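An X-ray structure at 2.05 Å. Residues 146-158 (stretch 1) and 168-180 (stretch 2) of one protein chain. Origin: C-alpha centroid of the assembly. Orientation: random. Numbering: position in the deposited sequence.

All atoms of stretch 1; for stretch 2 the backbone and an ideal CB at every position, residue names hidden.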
# COMPACT_ATOMS: atom_id res chain seq x y z
N ILE A 146 4.69 -0.68 6.91
CA ILE A 146 5.35 0.07 5.84
C ILE A 146 5.35 1.53 6.23
O ILE A 146 4.32 2.07 6.66
CB ILE A 146 4.66 -0.12 4.47
CG1 ILE A 146 4.58 -1.59 4.09
CG2 ILE A 146 5.41 0.63 3.38
CD1 ILE A 146 4.01 -1.82 2.70
N TRP A 147 6.50 2.18 6.09
CA TRP A 147 6.67 3.60 6.40
C TRP A 147 7.58 4.19 5.34
O TRP A 147 8.60 3.59 5.01
CB TRP A 147 7.27 3.80 7.80
CG TRP A 147 7.38 5.25 8.22
CD1 TRP A 147 6.51 5.94 9.01
CD2 TRP A 147 8.40 6.19 7.84
NE1 TRP A 147 6.94 7.24 9.17
CE2 TRP A 147 8.10 7.42 8.45
CE3 TRP A 147 9.56 6.09 7.05
CZ2 TRP A 147 8.89 8.55 8.30
CZ3 TRP A 147 10.35 7.22 6.90
CH2 TRP A 147 10.01 8.43 7.52
N MET A 148 7.21 5.34 4.80
CA MET A 148 7.98 5.97 3.74
C MET A 148 8.00 7.48 3.95
O MET A 148 7.04 8.06 4.46
CB MET A 148 7.40 5.64 2.36
CG MET A 148 7.62 4.20 1.91
SD MET A 148 7.12 3.92 0.19
CE MET A 148 5.33 4.00 0.40
N ASP A 149 9.09 8.12 3.54
CA ASP A 149 9.29 9.53 3.82
C ASP A 149 8.71 10.41 2.71
O ASP A 149 8.24 9.92 1.67
CB ASP A 149 10.78 9.84 4.08
CG ASP A 149 11.67 9.75 2.82
OD1 ASP A 149 11.20 9.88 1.67
OD2 ASP A 149 12.90 9.56 3.01
N GLU A 150 8.77 11.72 2.93
CA GLU A 150 8.11 12.69 2.06
C GLU A 150 8.75 12.77 0.68
O GLU A 150 8.15 13.36 -0.22
CB GLU A 150 8.13 14.08 2.70
CG GLU A 150 9.51 14.73 2.74
CD GLU A 150 9.58 15.95 3.65
OE1 GLU A 150 9.77 17.07 3.13
OE2 GLU A 150 9.45 15.79 4.89
N ASN A 151 9.94 12.21 0.50
CA ASN A 151 10.61 12.21 -0.79
C ASN A 151 10.44 10.89 -1.53
O ASN A 151 10.92 10.77 -2.66
CB ASN A 151 12.10 12.52 -0.63
CG ASN A 151 12.33 13.85 0.05
OD1 ASN A 151 12.91 13.91 1.14
ND2 ASN A 151 11.87 14.92 -0.58
N ILE A 152 9.76 9.92 -0.92
CA ILE A 152 9.58 8.57 -1.45
C ILE A 152 10.94 8.00 -1.83
O ILE A 152 11.09 7.33 -2.87
CB ILE A 152 8.59 8.54 -2.63
CG1 ILE A 152 7.42 9.49 -2.36
CG2 ILE A 152 8.04 7.13 -2.84
CD1 ILE A 152 6.20 9.26 -3.25
N ARG A 153 11.95 8.29 -1.00
CA ARG A 153 13.29 7.79 -1.22
C ARG A 153 13.68 6.73 -0.20
O ARG A 153 14.15 5.65 -0.60
CB ARG A 153 14.29 8.96 -1.19
CG ARG A 153 15.72 8.52 -0.91
CD ARG A 153 16.72 9.66 -1.10
NE ARG A 153 16.92 10.03 -2.51
CZ ARG A 153 17.29 9.20 -3.49
NH1 ARG A 153 17.54 7.91 -3.25
NH2 ARG A 153 17.44 9.67 -4.73
N PHE A 154 13.47 6.98 1.09
CA PHE A 154 13.80 6.01 2.13
C PHE A 154 12.55 5.59 2.90
O PHE A 154 11.59 6.36 3.02
CB PHE A 154 14.82 6.57 3.15
CG PHE A 154 16.10 7.05 2.54
CD1 PHE A 154 16.90 6.20 1.80
CD2 PHE A 154 16.51 8.37 2.73
CE1 PHE A 154 18.08 6.64 1.24
CE2 PHE A 154 17.70 8.82 2.16
CZ PHE A 154 18.48 7.96 1.42
N GLY A 155 12.60 4.38 3.45
CA GLY A 155 11.47 3.85 4.19
C GLY A 155 11.92 2.79 5.17
O GLY A 155 13.08 2.37 5.20
N LYS A 156 10.96 2.35 5.99
CA LYS A 156 11.22 1.37 7.02
C LYS A 156 10.10 0.34 7.01
O LYS A 156 9.02 0.58 6.46
CB LYS A 156 11.33 2.02 8.41
CG LYS A 156 12.42 3.10 8.51
CD LYS A 156 12.58 3.60 9.94
CE LYS A 156 11.65 4.76 10.25
NZ LYS A 156 12.38 6.07 10.29
N THR A 157 10.37 -0.80 7.63
CA THR A 157 9.35 -1.83 7.77
C THR A 157 9.58 -2.58 9.08
O THR A 157 10.72 -2.89 9.43
CB THR A 157 9.34 -2.79 6.59
OG1 THR A 157 8.51 -3.92 6.91
CG2 THR A 157 10.75 -3.27 6.29
N ASP A 158 8.49 -2.88 9.77
CA ASP A 158 8.52 -3.44 11.11
C ASP A 158 7.32 -4.36 11.24
O ASP A 158 6.40 -4.34 10.41
CB ASP A 158 8.50 -2.32 12.16
CG ASP A 158 8.86 -2.80 13.57
OD1 ASP A 158 8.94 -4.03 13.80
OD2 ASP A 158 9.06 -1.93 14.45
N UNK A 168 9.00 -6.90 6.05
CA UNK A 168 8.79 -7.40 4.69
C UNK A 168 10.08 -7.43 3.87
O UNK A 168 10.06 -7.90 2.72
CB UNK A 168 7.75 -6.54 3.97
N UNK A 169 11.18 -6.93 4.42
CA UNK A 169 12.52 -7.25 3.94
C UNK A 169 13.38 -7.52 5.17
O UNK A 169 13.06 -7.05 6.27
CB UNK A 169 13.10 -6.12 3.08
N UNK A 170 14.46 -8.30 5.02
CA UNK A 170 15.22 -8.72 6.22
C UNK A 170 15.75 -7.56 7.05
O UNK A 170 15.49 -7.50 8.26
CB UNK A 170 16.40 -9.60 5.80
N UNK A 171 16.49 -6.64 6.44
CA UNK A 171 16.82 -5.37 7.09
C UNK A 171 15.54 -4.58 7.34
O UNK A 171 14.58 -4.64 6.57
CB UNK A 171 17.80 -4.56 6.24
N UNK A 172 15.51 -3.84 8.45
CA UNK A 172 14.31 -3.09 8.78
C UNK A 172 14.05 -1.85 7.93
O UNK A 172 12.99 -1.24 8.07
CB UNK A 172 14.38 -2.67 10.25
N UNK A 173 14.99 -1.48 7.07
CA UNK A 173 14.93 -0.27 6.25
C UNK A 173 15.07 -0.64 4.78
O UNK A 173 15.41 -1.78 4.43
CB UNK A 173 16.02 0.72 6.66
N UNK A 174 14.84 0.35 3.92
CA UNK A 174 15.01 0.14 2.49
C UNK A 174 15.09 1.49 1.80
O UNK A 174 14.65 2.51 2.34
CB UNK A 174 13.87 -0.70 1.91
N UNK A 175 15.66 1.47 0.61
CA UNK A 175 15.58 2.58 -0.32
C UNK A 175 14.70 2.16 -1.49
O UNK A 175 14.78 1.02 -1.96
CB UNK A 175 16.97 3.01 -0.80
N UNK A 176 13.87 3.09 -1.95
CA UNK A 176 12.88 2.80 -2.98
C UNK A 176 13.52 2.99 -4.35
O UNK A 176 13.97 4.10 -4.68
CB UNK A 176 11.65 3.69 -2.83
N UNK A 177 13.58 1.92 -5.13
CA UNK A 177 14.00 2.05 -6.52
C UNK A 177 12.86 2.56 -7.38
O UNK A 177 13.03 3.48 -8.18
CB UNK A 177 14.51 0.71 -7.06
N UNK A 178 11.68 1.96 -7.24
CA UNK A 178 10.48 2.47 -7.91
C UNK A 178 9.27 2.15 -7.04
O UNK A 178 9.19 1.10 -6.40
CB UNK A 178 10.32 1.87 -9.31
N UNK A 179 8.35 3.10 -6.99
CA UNK A 179 7.05 2.91 -6.37
C UNK A 179 5.97 3.06 -7.43
O UNK A 179 6.04 3.97 -8.26
CB UNK A 179 6.83 3.90 -5.23
N UNK A 180 4.99 2.16 -7.40
CA UNK A 180 3.87 2.17 -8.32
C UNK A 180 2.56 2.07 -7.55
O UNK A 180 2.47 1.33 -6.56
CB UNK A 180 3.99 1.03 -9.33

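The nitrogen of position 168 donates a hydrogen bond to Thr 157 OG1 (3.1 Å), and its CA-to-CB bond runs sideways to stretch 1, with Ile 146 within reach of a longer chain. A branched aliphatic residue would suit, as might methionine. The residue is Leu 168, whose CD1 packs 3.7 Å from Ile 146 CG1.

At position 169 the CB points sideways and the nearest atom offered is the methyl group of Thr 157, which favours something small or apolar. Cys 169 is found, in the p rotamer, with SG 3.6 Å from Thr 157 CG2.

Positions 170 and 171 have nothing of stretch 1 near their CB atoms, so the visible atoms restrict them little. A phi of -58° permits proline at the first, and Pro 170 occupies it; the second is Ser 171, whose OG accepts a hydrogen bond from the nitrogen of position 173 (3.2 Å).

Position 172 matters through its backbone: its carbonyl O accepts a hydrogen bond from Thr 157 N (2.7 Å). With phi/psi of -74/-7 and room for a CB, many residues would be allowed. Gly 172 is therefore not demanded by the contact.

From 173 the chain pairs antiparallel with the strand of Phe 154 to Lys 156. Its CB shares a face with Lys 156, so an acidic or polar residue would suit. Asp 173 fits, but the approach is to the aliphatic part of the chain, with OD1 3.6 Å from Lys 156 CG.

Position 174 forms the hydrogen-bonded pair with Gly 155: its N donates to Gly 155 O and its O accepts from Gly 155 N, both at 3.0 Å. Its CB lies on the opposite face from Lys 156, where the bare glycine leaves space that a broad, flat side chain could cover. Phe 174 does so. Gly 155 CA sits 4.0 Å from the ring centroid, over the face, where a CB on that glycine would clash with Phe 174 CZ.

Position 175 returns to the face of Phe 154 and Lys 156, with the guanidinium of Arg 153 nearby. A long acidic residue would suit, although a polar or aliphatic chain could also lie along Phe 154. Glu 175 forms a salt bridge to Arg 153; its CG also lies 3.6 Å from Phe 154 CE1.

Position 176 donates its N to Arg 153 O (2.9 Å) and directs its CB toward stretch 1, near Ile 152 and Met 148. A medium-sized aliphatic is expected. Ile 176 places CD1 3.7 Å from Met 148 SD.

The chain turns a corner at 177, where CB points away, as it does at 178; Arg 177 and Val 178 make no contact with stretch 1. At 179 the CB again points toward Ile 152 and Met 148, inviting an apolar side chain. Leu 179 brings CD1 3.6 Å from Met 148 CE. Position 180 is out of reach and unconstrained here; it is Glu 180.

Stretch 2 (168-180) LCPSGDFEIRVLE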
# COMPACT_ATOMS: atom_id res chain seq x y z
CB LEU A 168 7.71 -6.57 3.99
CG LEU A 168 6.50 -6.26 4.88
CD1 LEU A 168 5.66 -5.14 4.29
CD2 LEU A 168 5.65 -7.50 5.09
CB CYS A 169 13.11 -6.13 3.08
SG CYS A 169 13.06 -4.48 3.78
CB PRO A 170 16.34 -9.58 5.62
CG PRO A 170 15.76 -10.09 4.32
CD PRO A 170 14.99 -8.92 3.79
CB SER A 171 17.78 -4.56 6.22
OG SER A 171 17.56 -3.17 6.36
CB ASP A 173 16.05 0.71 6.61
CG ASP A 173 16.26 0.85 8.10
OD1 ASP A 173 15.26 0.87 8.85
OD2 ASP A 173 17.44 0.93 8.52
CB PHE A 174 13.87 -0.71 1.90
CG PHE A 174 12.49 -0.17 2.16
CD1 PHE A 174 11.88 0.70 1.26
CD2 PHE A 174 11.78 -0.55 3.30
CE1 PHE A 174 10.61 1.19 1.51
CE2 PHE A 174 10.52 -0.06 3.55
CZ PHE A 174 9.93 0.81 2.66
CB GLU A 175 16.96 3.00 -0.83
CG GLU A 175 17.00 4.43 -1.33
CD GLU A 175 18.22 4.72 -2.17
OE1 GLU A 175 19.04 3.80 -2.34
OE2 GLU A 175 18.36 5.86 -2.65
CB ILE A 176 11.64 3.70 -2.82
CG1 ILE A 176 10.92 3.33 -1.53
CG2 ILE A 176 10.72 3.57 -4.04
CD1 ILE A 176 10.73 4.49 -0.58
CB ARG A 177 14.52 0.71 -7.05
CG ARG A 177 15.31 0.86 -8.34
CD ARG A 177 15.39 -0.45 -9.10
NE ARG A 177 15.88 -1.54 -8.27
CZ ARG A 177 16.43 -2.66 -8.74
NH1 ARG A 177 16.57 -2.83 -10.05
NH2 ARG A 177 16.85 -3.61 -7.91
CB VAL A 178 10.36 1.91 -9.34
CG1 VAL A 178 10.47 0.41 -9.34
CG2 VAL A 178 9.04 2.36 -10.00
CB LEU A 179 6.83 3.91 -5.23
CG LEU A 179 5.44 3.78 -4.61
CD1 LEU A 179 5.57 3.54 -3.13
CD2 LEU A 179 4.65 5.03 -4.88
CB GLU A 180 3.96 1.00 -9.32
CG GLU A 180 4.92 1.26 -10.48
CD GLU A 180 5.17 0.03 -11.37
OE1 GLU A 180 4.67 -1.07 -11.03
OE2 GLU A 180 5.87 0.18 -12.40
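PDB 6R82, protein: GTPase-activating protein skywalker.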